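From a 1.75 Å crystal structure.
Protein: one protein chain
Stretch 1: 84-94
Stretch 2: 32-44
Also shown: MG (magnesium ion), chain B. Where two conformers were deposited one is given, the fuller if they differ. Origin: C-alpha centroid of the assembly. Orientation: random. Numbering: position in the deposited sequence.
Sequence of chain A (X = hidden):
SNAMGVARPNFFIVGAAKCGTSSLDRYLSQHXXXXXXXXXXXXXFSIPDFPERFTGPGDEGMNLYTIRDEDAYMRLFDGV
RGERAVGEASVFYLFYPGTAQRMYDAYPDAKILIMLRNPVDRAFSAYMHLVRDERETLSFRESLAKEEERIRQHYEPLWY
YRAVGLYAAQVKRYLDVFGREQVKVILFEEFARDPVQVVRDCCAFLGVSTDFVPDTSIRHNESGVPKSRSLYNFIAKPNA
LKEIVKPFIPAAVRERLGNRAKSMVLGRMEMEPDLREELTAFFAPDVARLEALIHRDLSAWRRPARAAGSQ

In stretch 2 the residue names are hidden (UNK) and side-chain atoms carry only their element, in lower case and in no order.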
# COMPACT_ATOMS: atom_id res chain seq x y z
N ARG A 84 7.50 -8.22 -19.75
CA ARG A 84 8.03 -9.28 -18.89
C ARG A 84 7.49 -9.16 -17.47
O ARG A 84 7.23 -10.17 -16.82
CB ARG A 84 9.56 -9.26 -18.87
CG ARG A 84 10.20 -9.85 -20.12
CD ARG A 84 11.73 -9.80 -20.04
NE ARG A 84 12.23 -10.28 -18.75
CZ ARG A 84 12.66 -11.52 -18.53
NH1 ARG A 84 12.65 -12.42 -19.51
NH2 ARG A 84 13.10 -11.86 -17.33
N ALA A 85 7.31 -7.93 -17.00
CA ALA A 85 6.83 -7.67 -15.65
C ALA A 85 5.38 -7.20 -15.72
O ALA A 85 5.08 -6.22 -16.41
CB ALA A 85 7.69 -6.62 -14.96
N VAL A 86 4.49 -7.89 -15.01
CA VAL A 86 3.06 -7.60 -15.06
C VAL A 86 2.57 -7.46 -13.64
O VAL A 86 2.69 -8.39 -12.84
CB VAL A 86 2.28 -8.75 -15.79
CG1 VAL A 86 0.77 -8.48 -15.76
CG2 VAL A 86 2.76 -8.89 -17.23
N GLY A 87 1.92 -6.35 -13.31
CA GLY A 87 1.66 -6.14 -11.90
C GLY A 87 0.31 -5.55 -11.62
O GLY A 87 -0.43 -5.20 -12.52
N GLU A 88 -0.06 -5.56 -10.34
CA GLU A 88 -1.38 -5.10 -9.94
C GLU A 88 -1.23 -4.43 -8.59
O GLU A 88 -0.45 -4.89 -7.76
CB GLU A 88 -2.35 -6.29 -9.85
CG GLU A 88 -3.81 -5.89 -9.62
CD GLU A 88 -4.26 -6.15 -8.18
OE1 GLU A 88 -4.72 -5.19 -7.52
OE2 GLU A 88 -4.16 -7.31 -7.73
N ALA A 89 -1.98 -3.34 -8.39
CA ALA A 89 -1.81 -2.52 -7.18
C ALA A 89 -3.10 -2.35 -6.39
O ALA A 89 -4.05 -1.75 -6.90
CB ALA A 89 -1.29 -1.14 -7.57
N SER A 90 -3.11 -2.82 -5.15
CA SER A 90 -4.22 -2.55 -4.21
C SER A 90 -3.60 -2.24 -2.86
O SER A 90 -2.87 -3.07 -2.31
CB SER A 90 -5.12 -3.80 -4.09
OG SER A 90 -5.78 -4.08 -5.31
N VAL A 91 -3.90 -1.06 -2.30
CA VAL A 91 -3.14 -0.56 -1.16
C VAL A 91 -3.42 -1.23 0.18
O VAL A 91 -2.63 -1.06 1.11
CB VAL A 91 -3.27 0.96 -1.02
CG1 VAL A 91 -2.72 1.65 -2.26
CG2 VAL A 91 -4.72 1.34 -0.76
N PHE A 92 -4.53 -1.95 0.33
CA PHE A 92 -4.75 -2.68 1.57
C PHE A 92 -4.32 -4.15 1.52
O PHE A 92 -4.56 -4.91 2.45
CB PHE A 92 -6.18 -2.48 2.09
CG PHE A 92 -6.50 -1.04 2.39
CD1 PHE A 92 -5.87 -0.38 3.43
CD2 PHE A 92 -7.42 -0.34 1.61
CE1 PHE A 92 -6.16 0.97 3.71
CE2 PHE A 92 -7.70 1.00 1.89
CZ PHE A 92 -7.07 1.65 2.94
N TYR A 93 -3.70 -4.56 0.41
CA TYR A 93 -3.08 -5.88 0.37
C TYR A 93 -2.11 -6.07 1.55
O TYR A 93 -2.01 -7.16 2.11
CB TYR A 93 -2.33 -6.04 -0.95
CG TYR A 93 -3.15 -6.50 -2.14
CD1 TYR A 93 -4.39 -7.10 -1.98
CD2 TYR A 93 -2.64 -6.38 -3.43
CE1 TYR A 93 -5.12 -7.55 -3.07
CE2 TYR A 93 -3.36 -6.82 -4.53
CZ TYR A 93 -4.59 -7.42 -4.34
OH TYR A 93 -5.30 -7.86 -5.43
N LEU A 94 -1.40 -5.02 1.92
CA LEU A 94 -0.42 -5.12 3.02
C LEU A 94 -1.14 -5.33 4.35
O LEU A 94 -0.70 -6.09 5.23
CB LEU A 94 0.41 -3.83 3.05
CG LEU A 94 1.47 -3.80 4.16
CD1 LEU A 94 2.51 -4.94 3.99
CD2 LEU A 94 2.17 -2.43 4.22
N UNK A 32 8.61 0.24 -21.01
CA UNK A 32 8.08 -0.60 -22.10
C UNK A 32 7.96 -2.09 -21.74
O UNK A 32 7.20 -2.81 -22.40
c UNK A 32 10.35 0.08 -22.57
c UNK A 32 9.09 -0.39 -23.24
c UNK A 32 9.89 0.88 -21.37
N UNK A 33 8.72 -2.55 -20.74
CA UNK A 33 8.71 -3.95 -20.31
C UNK A 33 7.81 -4.22 -19.09
O UNK A 33 7.88 -5.30 -18.51
o UNK A 33 9.41 -6.50 -21.10
o UNK A 33 11.43 -6.42 -20.23
c UNK A 33 10.33 -5.90 -20.49
c UNK A 33 10.13 -4.45 -20.06
N UNK A 34 7.05 -3.23 -18.65
CA UNK A 34 6.17 -3.40 -17.49
C UNK A 34 4.72 -3.08 -17.86
O UNK A 34 4.46 -2.04 -18.46
c UNK A 34 5.63 -2.59 -15.15
c UNK A 34 8.02 -2.73 -15.93
c UNK A 34 6.58 -2.45 -16.35
c UNK A 34 8.52 -1.78 -14.83
N UNK A 35 3.79 -3.95 -17.49
CA UNK A 35 2.36 -3.65 -17.68
C UNK A 35 1.64 -3.67 -16.35
O UNK A 35 1.79 -4.60 -15.58
c UNK A 35 1.68 -4.68 -18.60
o UNK A 35 -3.73 -3.22 -19.47
c UNK A 35 -0.12 -3.43 -19.83
c UNK A 35 -2.11 -4.49 -18.23
c UNK A 35 -0.78 -4.84 -18.02
c UNK A 35 -1.44 -3.07 -20.05
c UNK A 35 -2.43 -3.60 -19.25
c UNK A 35 0.23 -4.33 -18.83
N UNK A 36 0.97 -2.57 -16.04
CA UNK A 36 0.03 -2.47 -14.92
C UNK A 36 -1.35 -2.05 -15.41
O UNK A 36 -1.44 -1.04 -16.12
c UNK A 36 1.90 -1.98 -13.31
c UNK A 36 -0.48 -1.49 -12.67
c UNK A 36 0.53 -1.52 -13.82
c UNK A 36 2.53 -0.98 -12.37
N UNK A 37 -2.40 -2.85 -15.16
CA UNK A 37 -3.71 -2.45 -15.68
C UNK A 37 -4.21 -1.13 -15.10
O UNK A 37 -3.78 -0.74 -14.03
c UNK A 37 -3.95 -4.26 -14.13
c UNK A 37 -4.64 -3.60 -15.26
c UNK A 37 -2.47 -4.09 -14.37
N UNK A 38 -5.11 -0.44 -15.83
CA UNK A 38 -5.65 0.83 -15.33
C UNK A 38 -6.49 0.67 -14.05
O UNK A 38 -6.80 1.65 -13.39
c UNK A 38 -6.46 1.38 -16.52
c UNK A 38 -6.71 0.20 -17.42
c UNK A 38 -5.55 -0.75 -17.20
N UNK A 39 -6.87 -0.56 -13.72
CA UNK A 39 -7.65 -0.83 -12.52
C UNK A 39 -6.78 -0.87 -11.27
O UNK A 39 -5.86 -1.68 -11.18
n UNK A 39 -12.24 -1.34 -9.69
c UNK A 39 -11.03 -2.18 -9.90
c UNK A 39 -8.37 -2.18 -12.67
c UNK A 39 -9.13 -2.63 -11.43
c UNK A 39 -10.28 -1.71 -11.13
N UNK A 40 -7.09 -0.02 -10.30
CA UNK A 40 -6.44 -0.04 -9.00
C UNK A 40 -7.46 -0.46 -7.94
O UNK A 40 -8.68 -0.29 -8.15
n UNK A 40 -2.71 1.43 -12.47
c UNK A 40 -3.58 2.24 -11.59
c UNK A 40 -5.35 2.15 -9.79
c UNK A 40 -5.92 1.35 -8.63
c UNK A 40 -4.18 1.42 -10.45
N UNK A 41 -6.97 -0.99 -6.83
CA UNK A 41 -7.80 -1.34 -5.68
C UNK A 41 -8.78 -2.48 -5.95
O UNK A 41 -9.81 -2.59 -5.28
c UNK A 41 -7.77 1.12 -4.91
c UNK A 41 -6.88 0.92 -3.71
o UNK A 41 -7.28 1.31 -2.59
o UNK A 41 -5.79 0.35 -3.88
c UNK A 41 -8.60 -0.12 -5.19
N UNK A 42 -8.45 -3.36 -6.89
CA UNK A 42 -9.26 -4.56 -7.07
C UNK A 42 -9.40 -5.36 -5.77
O UNK A 42 -10.47 -5.89 -5.48
c UNK A 42 -8.68 -5.45 -8.20
N UNK A 43 -8.30 -5.44 -5.02
CA UNK A 43 -8.25 -6.16 -3.74
C UNK A 43 -8.68 -7.63 -3.81
O UNK A 43 -9.11 -8.21 -2.82
n UNK A 43 -7.01 -2.74 -1.16
c UNK A 43 -7.74 -2.09 -2.05
c UNK A 43 -8.32 -4.21 -2.13
n UNK A 43 -8.54 -2.95 -2.65
c UNK A 43 -9.04 -5.43 -2.64
c UNK A 43 -7.34 -4.08 -1.21
N UNK A 44 -8.50 -8.24 -4.98
CA UNK A 44 -8.91 -9.63 -5.17
C UNK A 44 -8.36 -10.58 -4.09
O UNK A 44 -9.09 -11.43 -3.55
c UNK A 44 -7.78 -12.48 -6.87
c UNK A 44 -8.04 -13.81 -7.11
c UNK A 44 -10.38 -13.33 -7.27
c UNK A 44 -8.80 -11.55 -6.83
c UNK A 44 -9.35 -14.24 -7.32
c UNK A 44 -8.52 -10.10 -6.58
c UNK A 44 -10.11 -11.99 -7.04
MG MG B . 4.59 -0.19 -19.90
O HOH W 1 4.43 -1.63 -21.99
O HOH W 2 -6.36 -3.46 -8.86
O HOH W 3 -3.27 -2.15 -10.76
O HOH W 4 -3.65 0.84 -5.57
O HOH W 5 2.05 -0.13 -20.43
O HOH W 6 4.95 1.56 -21.71

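Position 32 has three side-chain carbons that close a ring onto the backbone N and lie beyond reach of stretch 1, which makes it P32. Its carbonyl O accepts from water 1, a ligand of the magnesium ion.

Position 33 carries two carbons, the second bearing two oxygens, one of them 2.9 Å from R84 N: D33. The short carboxylate reaches the backbone beside it, so that R84 N donates to OD1, while A85 N donates to D33 O at 3.1 Å.

Position 34 has four carbons, forked at the first, with one arm two carbons long; a carbon of that arm packs 4.0 Å from A85 CB on the same sheet face. This is I34. A beta-branched residue suits a strand, and I34 O binds MG at 2.4 Å.

Position 35 shows one carbon and then a six-carbon ring bearing an oxygen. Its CB shares a sheet face with the side chain of V86, but the ring leads away from stretch 1: Y35. The main chain makes the pairing: Y35 N donates to A85 O at 2.8 Å and G87 N to Y35 O at 2.9 Å.

Position 36 repeats the four-carbon fork with one longer arm, beside G87: I36, an apolar side chain in a buried site.

At position 37 three carbons again close onto N, and the one bonded to N sits 3.0 Å from G87 O, giving P37. Lacking an N-H, it cannot continue the ladder, and G87 O is left without a polar partner.

Position 38 is another such ring, exposed and out of reach: P38.

Position 39 has four carbons in a row ending in nitrogen, leading away from stretch 1: K39. Its carbonyl O accepts from water 3, which in turn accepts from A89 N.

Position 40 has the same unbranched make-up, K40, and its long chain folds back so that K40 NZ donates to P37 O at 2.9 Å.

Position 41 has three carbons, the third with two oxygens, one of them 2.8 Å from V91 N: E41. Its CB points away, yet the chain is long enough to curl back, and OE1 accepts from V91 N. E41 N donates to A89 O at 3.0 Å.

Position 42 has a single carbon, its CB, 4.0 Å from E88 OE1: A42, whose lone methyl is buried.

Position 43 has one carbon and a five-membered ring of three carbons and two nitrogens. One nitrogen is 3.0 Å from F92 N, and S90 CB lies over the ring face, 3.5 Å from its centroid: H43. ND1 donates to E41 O, and NE2 accepts from F92 N.

Position 44 has one carbon and a plain six-carbon ring turned away from stretch 1; its backbone N is 3.3 Å from Y93 OH. This is F44, whose ring does not make this contact.

The contact begins as a short parallel ladder and ends as a side-chain clasp. Beyond the prolines, water 3 bridges the stretches; then E41 and H43 accept amides of the S90–Y93 turn, while S90 OG accepts from H43 N at 2.9 Å and donates to E88 OE1.

Stretch 2, residues 32-44: PDIYIPPKKEAHF
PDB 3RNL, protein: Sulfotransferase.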